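Local atomic coordinates of penicillin-binding protein PbpB (Mycobacterium tuberculosis, PDB entry 6KGU), a protein that synthesises cross-linked peptidoglycan from lipid intermediates for the mycobacterial cell wall, using a transpeptidase domain that beta-lactams such as aztreonam inactivate. Residues I280-S285 and Y342-K347; G295-G300 and L332-G337. All blocks are in the same frame, centred on the assembly; numbering follows the deposited sequence.

Interaction 1 (I280-S285 and Y342-K347); sequences IEHGLS and YDMLRK
Met344 CE reaches the His282 imidazole obliquely, lying 4.4 Å from NE2. The Tyr342 ring takes no part in the contact; within its own helix it has Arg346 CG 3.8 Å above one face, offset toward the rim. The Met344 methyl also approaches Glu281, with CE 4.3 Å from CB, so a single thioether tip meets both residues by loose van der Waals contact. Its CG stands anti to the backbone N (chi1 -176°), while turns of chi2 and chi3 to about 75° curl the chain beyond CG and put CE, rather than SD, nearest to Glu281 and His282. No hydrogen bond joins the segments. Glu281 OE1 accepts from Ser435 N and is hydrogen-bonded to Thr438 OG1. Lys347 NZ binds Val433 O and remains 5.4 Å from Glu281 OE2, too far for a salt bridge, though the opposite charges may attract weakly. Gly283, with positive phi, is the C-prime residue of a Schellman motif that ends helix 272-281, with Leu284 N bonded to Val279 O and Gly283 N to Ile280 O (2.9 Å). Within the transpeptidase domain, Met344 of helix 338-347 leans on Val274 and Ala278 of helix 272-281, and Ile280 faces helix 436-445.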
ATOM      1  N   ILE A 280     -22.571  -3.905   0.752  1.00 31.99           N
ATOM      2  CA  ILE A 280     -23.249  -2.909  -0.076  1.00 26.12           C
ATOM      3  C   ILE A 280     -23.537  -3.468  -1.469  1.00 32.07           C
ATOM      4  O   ILE A 280     -24.643  -3.305  -2.002  1.00 27.24           O
ATOM      5  CB  ILE A 280     -22.417  -1.608  -0.163  1.00 32.70           C
ATOM      6  CG1 ILE A 280     -22.260  -0.959   1.215  1.00 30.24           C
ATOM      7  CG2 ILE A 280     -23.021  -0.641  -1.195  1.00 28.96           C
ATOM      8  CD1 ILE A 280     -23.573  -0.476   1.835  1.00 31.19           C
ATOM      9  N   GLU A 281     -22.544  -4.142  -2.073  1.00 28.92           N
ATOM     10  CA  GLU A 281     -22.682  -4.608  -3.457  1.00 29.30           C
ATOM     11  C   GLU A 281     -23.828  -5.600  -3.611  1.00 34.66           C
ATOM     12  O   GLU A 281     -24.532  -5.602  -4.629  1.00 29.27           O
ATOM     13  CB  GLU A 281     -21.382  -5.250  -3.947  1.00 23.80           C
ATOM     14  CG  GLU A 281     -21.480  -5.938  -5.312  1.00 29.81           C
ATOM     15  CD  GLU A 281     -21.451  -4.980  -6.501  1.00 34.55           C
ATOM     16  OE1 GLU A 281     -21.294  -3.756  -6.307  1.00 32.89           O
ATOM     17  OE2 GLU A 281     -21.574  -5.464  -7.649  1.00 39.93           O
ATOM     18  N   HIS A 282     -24.027  -6.460  -2.629  1.00 28.22           N
ATOM     19  CA  HIS A 282     -25.132  -7.401  -2.702  1.00 34.98           C
ATOM     20  C   HIS A 282     -26.421  -6.852  -2.095  1.00 28.78           C
ATOM     21  O   HIS A 282     -27.383  -7.604  -1.931  1.00 32.09           O
ATOM     22  CB  HIS A 282     -24.727  -8.711  -2.040  1.00 29.58           C
ATOM     23  CG  HIS A 282     -23.533  -9.341  -2.680  1.00 31.47           C
ATOM     24  ND1 HIS A 282     -23.535  -9.760  -3.992  1.00 28.03           N
ATOM     25  CD2 HIS A 282     -22.290  -9.598  -2.204  1.00 33.43           C
ATOM     26  CE1 HIS A 282     -22.351 -10.265  -4.295  1.00 35.97           C
ATOM     27  NE2 HIS A 282     -21.572 -10.166  -3.233  1.00 34.89           N
ATOM     28  N   GLY A 283     -26.475  -5.556  -1.796  1.00 31.43           N
ATOM     29  CA  GLY A 283     -27.730  -4.970  -1.351  1.00 31.25           C
ATOM     30  C   GLY A 283     -28.206  -5.494  -0.014  1.00 35.35           C
ATOM     31  O   GLY A 283     -29.411  -5.590   0.214  1.00 29.97           O
ATOM     32  N   LEU A 284     -27.279  -5.838   0.880  1.00 32.22           N
ATOM     33  CA  LEU A 284     -27.592  -6.428   2.174  1.00 32.05           C
ATOM     34  C   LEU A 284     -27.647  -5.402   3.289  1.00 29.17           C
ATOM     35  O   LEU A 284     -28.056  -5.739   4.410  1.00 32.02           O
ATOM     36  CB  LEU A 284     -26.549  -7.498   2.514  1.00 30.33           C
ATOM     37  CG  LEU A 284     -26.527  -8.608   1.457  1.00 38.12           C
ATOM     38  CD1 LEU A 284     -25.272  -9.472   1.570  1.00 30.88           C
ATOM     39  CD2 LEU A 284     -27.787  -9.479   1.582  1.00 32.47           C
ATOM     40  N   SER A 285     -27.229  -4.172   3.012  1.00 25.17           N
ATOM     41  CA  SER A 285     -27.273  -3.086   3.973  1.00 26.84           C
ATOM     42  C   SER A 285     -27.083  -1.789   3.202  1.00 29.24           C
ATOM     43  O   SER A 285     -26.835  -1.794   1.995  1.00 29.90           O
ATOM     44  CB  SER A 285     -26.189  -3.244   5.051  1.00 29.30           C
ATOM     45  OG  SER A 285     -26.360  -2.286   6.081  1.00 33.32           O
ATOM     46  N   TYR A 342     -15.675 -14.869   0.380  1.00 37.72           N
ATOM     47  CA  TYR A 342     -14.432 -15.352  -0.211  1.00 40.90           C
ATOM     48  C   TYR A 342     -14.301 -14.920  -1.668  1.00 38.47           C
ATOM     49  O   TYR A 342     -13.199 -14.600  -2.132  1.00 37.06           O
ATOM     50  CB  TYR A 342     -14.341 -16.873  -0.091  1.00 39.34           C
ATOM     51  CG  TYR A 342     -13.094 -17.447  -0.717  1.00 36.06           C
ATOM     52  CD1 TYR A 342     -11.874 -17.366  -0.068  1.00 39.57           C
ATOM     53  CD2 TYR A 342     -13.141 -18.084  -1.949  1.00 37.21           C
ATOM     54  CE1 TYR A 342     -10.731 -17.895  -0.628  1.00 40.68           C
ATOM     55  CE2 TYR A 342     -11.997 -18.622  -2.523  1.00 39.38           C
ATOM     56  CZ  TYR A 342     -10.799 -18.527  -1.851  1.00 40.55           C
ATOM     57  OH  TYR A 342      -9.655 -19.054  -2.404  1.00 49.60           O
ATOM     58  N   ASP A 343     -15.412 -14.879  -2.404  1.00 32.52           N
ATOM     59  CA  ASP A 343     -15.319 -14.438  -3.792  1.00 35.22           C
ATOM     60  C   ASP A 343     -14.848 -12.993  -3.866  1.00 37.68           C
ATOM     61  O   ASP A 343     -14.052 -12.633  -4.741  1.00 35.87           O
ATOM     62  CB  ASP A 343     -16.662 -14.598  -4.507  1.00 43.31           C
ATOM     63  CG  ASP A 343     -16.572 -14.285  -5.995  1.00 51.37           C
ATOM     64  OD1 ASP A 343     -15.944 -15.077  -6.721  1.00 62.62           O
ATOM     65  OD2 ASP A 343     -17.128 -13.258  -6.444  1.00 52.02           O
ATOM     66  N   MET A 344     -15.305 -12.158  -2.932  1.00 35.74           N
ATOM     67  CA  MET A 344     -14.913 -10.753  -2.939  1.00 38.99           C
ATOM     68  C   MET A 344     -13.436 -10.589  -2.592  1.00 32.29           C
ATOM     69  O   MET A 344     -12.734  -9.794  -3.232  1.00 33.61           O
ATOM     70  CB  MET A 344     -15.805  -9.972  -1.970  1.00 36.02           C
ATOM     71  CG  MET A 344     -15.560  -8.492  -1.951  1.00 42.00           C
ATOM     72  SD  MET A 344     -16.166  -7.679  -3.419  1.00 47.71           S
ATOM     73  CE  MET A 344     -17.924  -7.685  -3.099  1.00 39.98           C
ATOM     74  N   LEU A 345     -12.956 -11.323  -1.575  1.00 33.01           N
ATOM     75  CA  LEU A 345     -11.528 -11.352  -1.255  1.00 34.79           C
ATOM     76  C   LEU A 345     -10.688 -11.598  -2.495  1.00 37.74           C
ATOM     77  O   LEU A 345      -9.682 -10.918  -2.728  1.00 32.14           O
ATOM     78  CB  LEU A 345     -11.214 -12.455  -0.238  1.00 31.07           C
ATOM     79  CG  LEU A 345     -11.413 -12.390   1.265  1.00 38.39           C
ATOM     80  CD1 LEU A 345     -11.050 -13.739   1.893  1.00 36.19           C
ATOM     81  CD2 LEU A 345     -10.613 -11.246   1.924  1.00 32.75           C
ATOM     82  N   ARG A 346     -11.067 -12.605  -3.288  1.00 35.13           N
ATOM     83  CA  ARG A 346     -10.298 -12.942  -4.483  1.00 36.76           C
ATOM     84  C   ARG A 346     -10.373 -11.833  -5.520  1.00 32.78           C
ATOM     85  O   ARG A 346      -9.361 -11.492  -6.144  1.00 34.65           O
ATOM     86  CB  ARG A 346     -10.801 -14.262  -5.071  1.00 34.57           C
ATOM     87  CG  ARG A 346     -10.373 -15.485  -4.289  1.00 44.17           C
ATOM     88  CD  ARG A 346      -9.082 -16.035  -4.860  1.00 55.85           C
ATOM     89  NE  ARG A 346      -8.072 -16.202  -3.824  1.00 58.22           N
ATOM     90  CZ  ARG A 346      -6.806 -16.518  -4.062  1.00 55.54           C
ATOM     91  NH1 ARG A 346      -6.387 -16.713  -5.310  1.00 55.45           N
ATOM     92  NH2 ARG A 346      -5.965 -16.642  -3.044  1.00 43.64           N
ATOM     93  N   LYS A 347     -11.559 -11.246  -5.718  1.00 31.31           N
ATOM     94  CA  LYS A 347     -11.654 -10.170  -6.701  1.00 30.96           C
ATOM     95  C   LYS A 347     -10.790  -8.983  -6.293  1.00 30.29           C
ATOM     96  O   LYS A 347     -10.203  -8.310  -7.148  1.00 30.71           O
ATOM     97  CB  LYS A 347     -13.111  -9.734  -6.902  1.00 35.52           C
ATOM     98  CG  LYS A 347     -13.905 -10.622  -7.861  1.00 38.70           C
ATOM     99  CD  LYS A 347     -15.238  -9.987  -8.288  1.00 50.42           C
ATOM    100  CE  LYS A 347     -16.012  -9.435  -7.083  1.00 49.18           C
ATOM    101  NZ  LYS A 347     -17.427  -8.973  -7.383  1.00 48.64           N
TER

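Interaction 2 (G295-G300 and L332-G337)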
ATOM      1  N   GLY A 295     -21.498  -5.961  22.569  1.00 38.64           N
ATOM      2  CA  GLY A 295     -20.074  -5.842  22.838  1.00 33.14           C
ATOM      3  C   GLY A 295     -19.282  -7.067  22.445  1.00 34.81           C
ATOM      4  O   GLY A 295     -18.064  -6.977  22.260  1.00 36.22           O
ATOM      5  N   SER A 296     -19.940  -8.212  22.324  1.00 33.44           N
ATOM      6  CA  SER A 296     -19.243  -9.423  21.935  1.00 38.36           C
ATOM      7  C   SER A 296     -20.269 -10.389  21.392  1.00 39.55           C
ATOM      8  O   SER A 296     -21.457 -10.277  21.687  1.00 46.77           O
ATOM      9  CB  SER A 296     -18.475 -10.045  23.112  1.00 42.83           C
ATOM     10  OG  SER A 296     -19.308 -10.164  24.245  1.00 49.48           O
ATOM     11  N   ILE A 297     -19.798 -11.343  20.589  1.00 38.53           N
ATOM     12  CA  ILE A 297     -20.648 -12.423  20.114  1.00 37.95           C
ATOM     13  C   ILE A 297     -19.838 -13.709  20.037  1.00 44.81           C
ATOM     14  O   ILE A 297     -18.607 -13.701  19.956  1.00 39.33           O
ATOM     15  CB  ILE A 297     -21.280 -12.142  18.730  1.00 39.52           C
ATOM     16  CG1 ILE A 297     -20.203 -11.918  17.663  1.00 37.87           C
ATOM     17  CG2 ILE A 297     -22.262 -10.980  18.791  1.00 46.08           C
ATOM     18  CD1 ILE A 297     -20.777 -11.925  16.263  1.00 42.25           C
ATOM     19  N   GLN A 298     -20.570 -14.818  20.040  1.00 45.34           N
ATOM     20  CA  GLN A 298     -20.033 -16.145  19.777  1.00 45.54           C
ATOM     21  C   GLN A 298     -20.300 -16.484  18.317  1.00 44.14           C
ATOM     22  O   GLN A 298     -21.457 -16.543  17.891  1.00 44.79           O
ATOM     23  CB  GLN A 298     -20.683 -17.186  20.687  1.00 50.18           C
ATOM     24  CG  GLN A 298     -20.571 -16.871  22.169  1.00 53.33           C
ATOM     25  CD  GLN A 298     -19.143 -16.940  22.659  1.00 64.56           C
ATOM     26  OE1 GLN A 298     -18.745 -16.190  23.557  1.00 71.10           O
ATOM     27  NE2 GLN A 298     -18.352 -17.843  22.073  1.00 59.62           N
ATOM     28  N   MET A 299     -19.239 -16.698  17.554  1.00 37.83           N
ATOM     29  CA  MET A 299     -19.392 -16.993  16.141  1.00 42.35           C
ATOM     30  C   MET A 299     -18.359 -18.037  15.756  1.00 39.94           C
ATOM     31  O   MET A 299     -17.205 -17.944  16.173  1.00 40.84           O
ATOM     32  CB  MET A 299     -19.229 -15.716  15.295  1.00 43.76           C
ATOM     33  CG  MET A 299     -19.354 -15.934  13.814  1.00 37.95           C
ATOM     34  SD  MET A 299     -19.347 -14.403  12.865  1.00 41.15           S
ATOM     35  CE  MET A 299     -19.328 -15.061  11.200  1.00 32.16           C
ATOM     36  N   GLY A 300     -18.776 -19.028  14.969  1.00 41.88           N
ATOM     37  CA  GLY A 300     -17.831 -20.034  14.509  1.00 42.30           C
ATOM     38  C   GLY A 300     -17.078 -20.727  15.626  1.00 51.19           C
ATOM     39  O   GLY A 300     -15.933 -21.135  15.431  1.00 49.25           O
ATOM     40  N   LEU A 332     -22.678  -8.084   9.956  1.00 24.59           N
ATOM     41  CA  LEU A 332     -22.918  -7.752   8.552  1.00 28.23           C
ATOM     42  C   LEU A 332     -22.322  -8.794   7.625  1.00 24.31           C
ATOM     43  O   LEU A 332     -22.911  -9.119   6.590  1.00 29.27           O
ATOM     44  CB  LEU A 332     -22.322  -6.377   8.210  1.00 30.86           C
ATOM     45  CG  LEU A 332     -22.955  -5.138   8.841  1.00 30.81           C
ATOM     46  CD1 LEU A 332     -22.041  -3.911   8.634  1.00 23.71           C
ATOM     47  CD2 LEU A 332     -24.375  -4.905   8.271  1.00 27.09           C
ATOM     48  N   SER A 333     -21.128  -9.296   7.952  1.00 25.27           N
ATOM     49  CA  SER A 333     -20.537 -10.363   7.145  1.00 29.21           C
ATOM     50  C   SER A 333     -21.421 -11.615   7.141  1.00 32.62           C
ATOM     51  O   SER A 333     -21.455 -12.346   6.143  1.00 34.19           O
ATOM     52  CB  SER A 333     -19.126 -10.701   7.658  1.00 25.66           C
ATOM     53  OG  SER A 333     -18.254  -9.587   7.532  1.00 32.76           O
ATOM     54  N   GLN A 334     -22.137 -11.878   8.242  1.00 30.63           N
ATOM     55  CA  GLN A 334     -23.051 -13.022   8.280  1.00 35.22           C
ATOM     56  C   GLN A 334     -24.130 -12.904   7.213  1.00 39.31           C
ATOM     57  O   GLN A 334     -24.598 -13.924   6.694  1.00 33.86           O
ATOM     58  CB  GLN A 334     -23.712 -13.164   9.655  1.00 31.01           C
ATOM     59  CG  GLN A 334     -22.825 -13.678  10.773  1.00 30.96           C
ATOM     60  CD  GLN A 334     -23.553 -13.686  12.112  1.00 36.10           C
ATOM     61  OE1 GLN A 334     -24.777 -13.602  12.152  1.00 38.77           O
ATOM     62  NE2 GLN A 334     -22.801 -13.771  13.214  1.00 35.84           N
ATOM     63  N   ARG A 335     -24.545 -11.672   6.876  1.00 30.45           N
ATOM     64  CA  ARG A 335     -25.508 -11.503   5.793  1.00 32.43           C
ATOM     65  C   ARG A 335     -24.890 -11.887   4.458  1.00 37.43           C
ATOM     66  O   ARG A 335     -25.563 -12.467   3.598  1.00 33.65           O
ATOM     67  CB  ARG A 335     -26.015 -10.061   5.745  1.00 28.59           C
ATOM     68  CG  ARG A 335     -26.420  -9.478   7.096  1.00 32.65           C
ATOM     69  CD  ARG A 335     -26.940  -8.045   6.926  1.00 26.71           C
ATOM     70  NE  ARG A 335     -27.491  -7.505   8.173  1.00 29.46           N
ATOM     71  CZ  ARG A 335     -28.088  -6.321   8.276  1.00 36.60           C
ATOM     72  NH1 ARG A 335     -28.213  -5.558   7.199  1.00 35.38           N
ATOM     73  NH2 ARG A 335     -28.569  -5.903   9.448  1.00 31.11           N
ATOM     74  N   VAL A 336     -23.605 -11.569   4.273  1.00 29.63           N
ATOM     75  CA  VAL A 336     -22.917 -11.867   3.024  1.00 33.08           C
ATOM     76  C   VAL A 336     -22.779 -13.371   2.824  1.00 32.15           C
ATOM     77  O   VAL A 336     -23.048 -13.895   1.737  1.00 31.39           O
ATOM     78  CB  VAL A 336     -21.539 -11.176   3.000  1.00 32.82           C
ATOM     79  CG1 VAL A 336     -20.736 -11.600   1.782  1.00 28.39           C
ATOM     80  CG2 VAL A 336     -21.709  -9.661   3.038  1.00 26.49           C
ATOM     81  N   GLY A 337     -22.339 -14.083   3.863  1.00 34.81           N
ATOM     82  CA  GLY A 337     -22.076 -15.501   3.764  1.00 33.83           C
ATOM     83  C   GLY A 337     -20.643 -15.788   3.343  1.00 37.05           C
ATOM     84  O   GLY A 337     -19.981 -14.955   2.713  1.00 36.56           O
TER
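Met299 and Ile297, on the first strand of the beta-hairpin 296-299/302-305, reach toward Gln334 on helix 326-336, making a small surface contact of the transpeptidase domain that buries 115 Å² over both sides. The polar component is one weak hydrogen bond: Gln334 NE2 donates to Met299 SD across 3.5 Å, nearly straight at 171°. Sulfur is a poor acceptor, so this bond can restrain the amide only gently. The remaining contacts are van der Waals. Met299 CE rests 3.8 Å from Gln334 CG, so the methionine end meets the aliphatic part of the glutamine at CG alone, the two side chains arriving from opposite directions. Full extension of Met299, with CG anti to the backbone N (chi1 179°), carries its sulfur across the gap to the amide. Outside the pair, Ile297 packs on Val327 and Met299 on Leu330, both of helix 326-336, and Met299 also touches Phe377. Backbone bonds of Gly295 with Asp306 and of Ile297 with Val304 tie the hairpin together, and Gln298 OE1 is hydrogen-bonded to Thr303 OG1. Beside the sulfur, Ile297 CD1 sits 4.1 Å from Gln334 NE2, a second neighbour for the same amide nitrogen.

How the interactions relate
Along the chain the segments run 280-285, 295-300, 332-337, 342-347, which nests interaction 2 within the loop closed by interaction 1. Their centres are 15 Å apart, on the same side of the chain's centre and within the transpeptidase domain. Helix 272-281 precedes the hairpin. The contacts meet where the end of that helix adjoins helix 326-336: Leu284 O probably accepts a hydrogen bond from Arg335 NH1 (2.8 Å), and Leu284 CD1 packs 3.7 Å from Val336 CA. Helices 326-336 and 338-347, consecutive in the chain, both pack on helix 272-281 and share Ala278. That helix begins at Lys272 of the probable SxxK motif, whose Ser269 is the likely acylated serine, whereas interaction 1 lies at its other end.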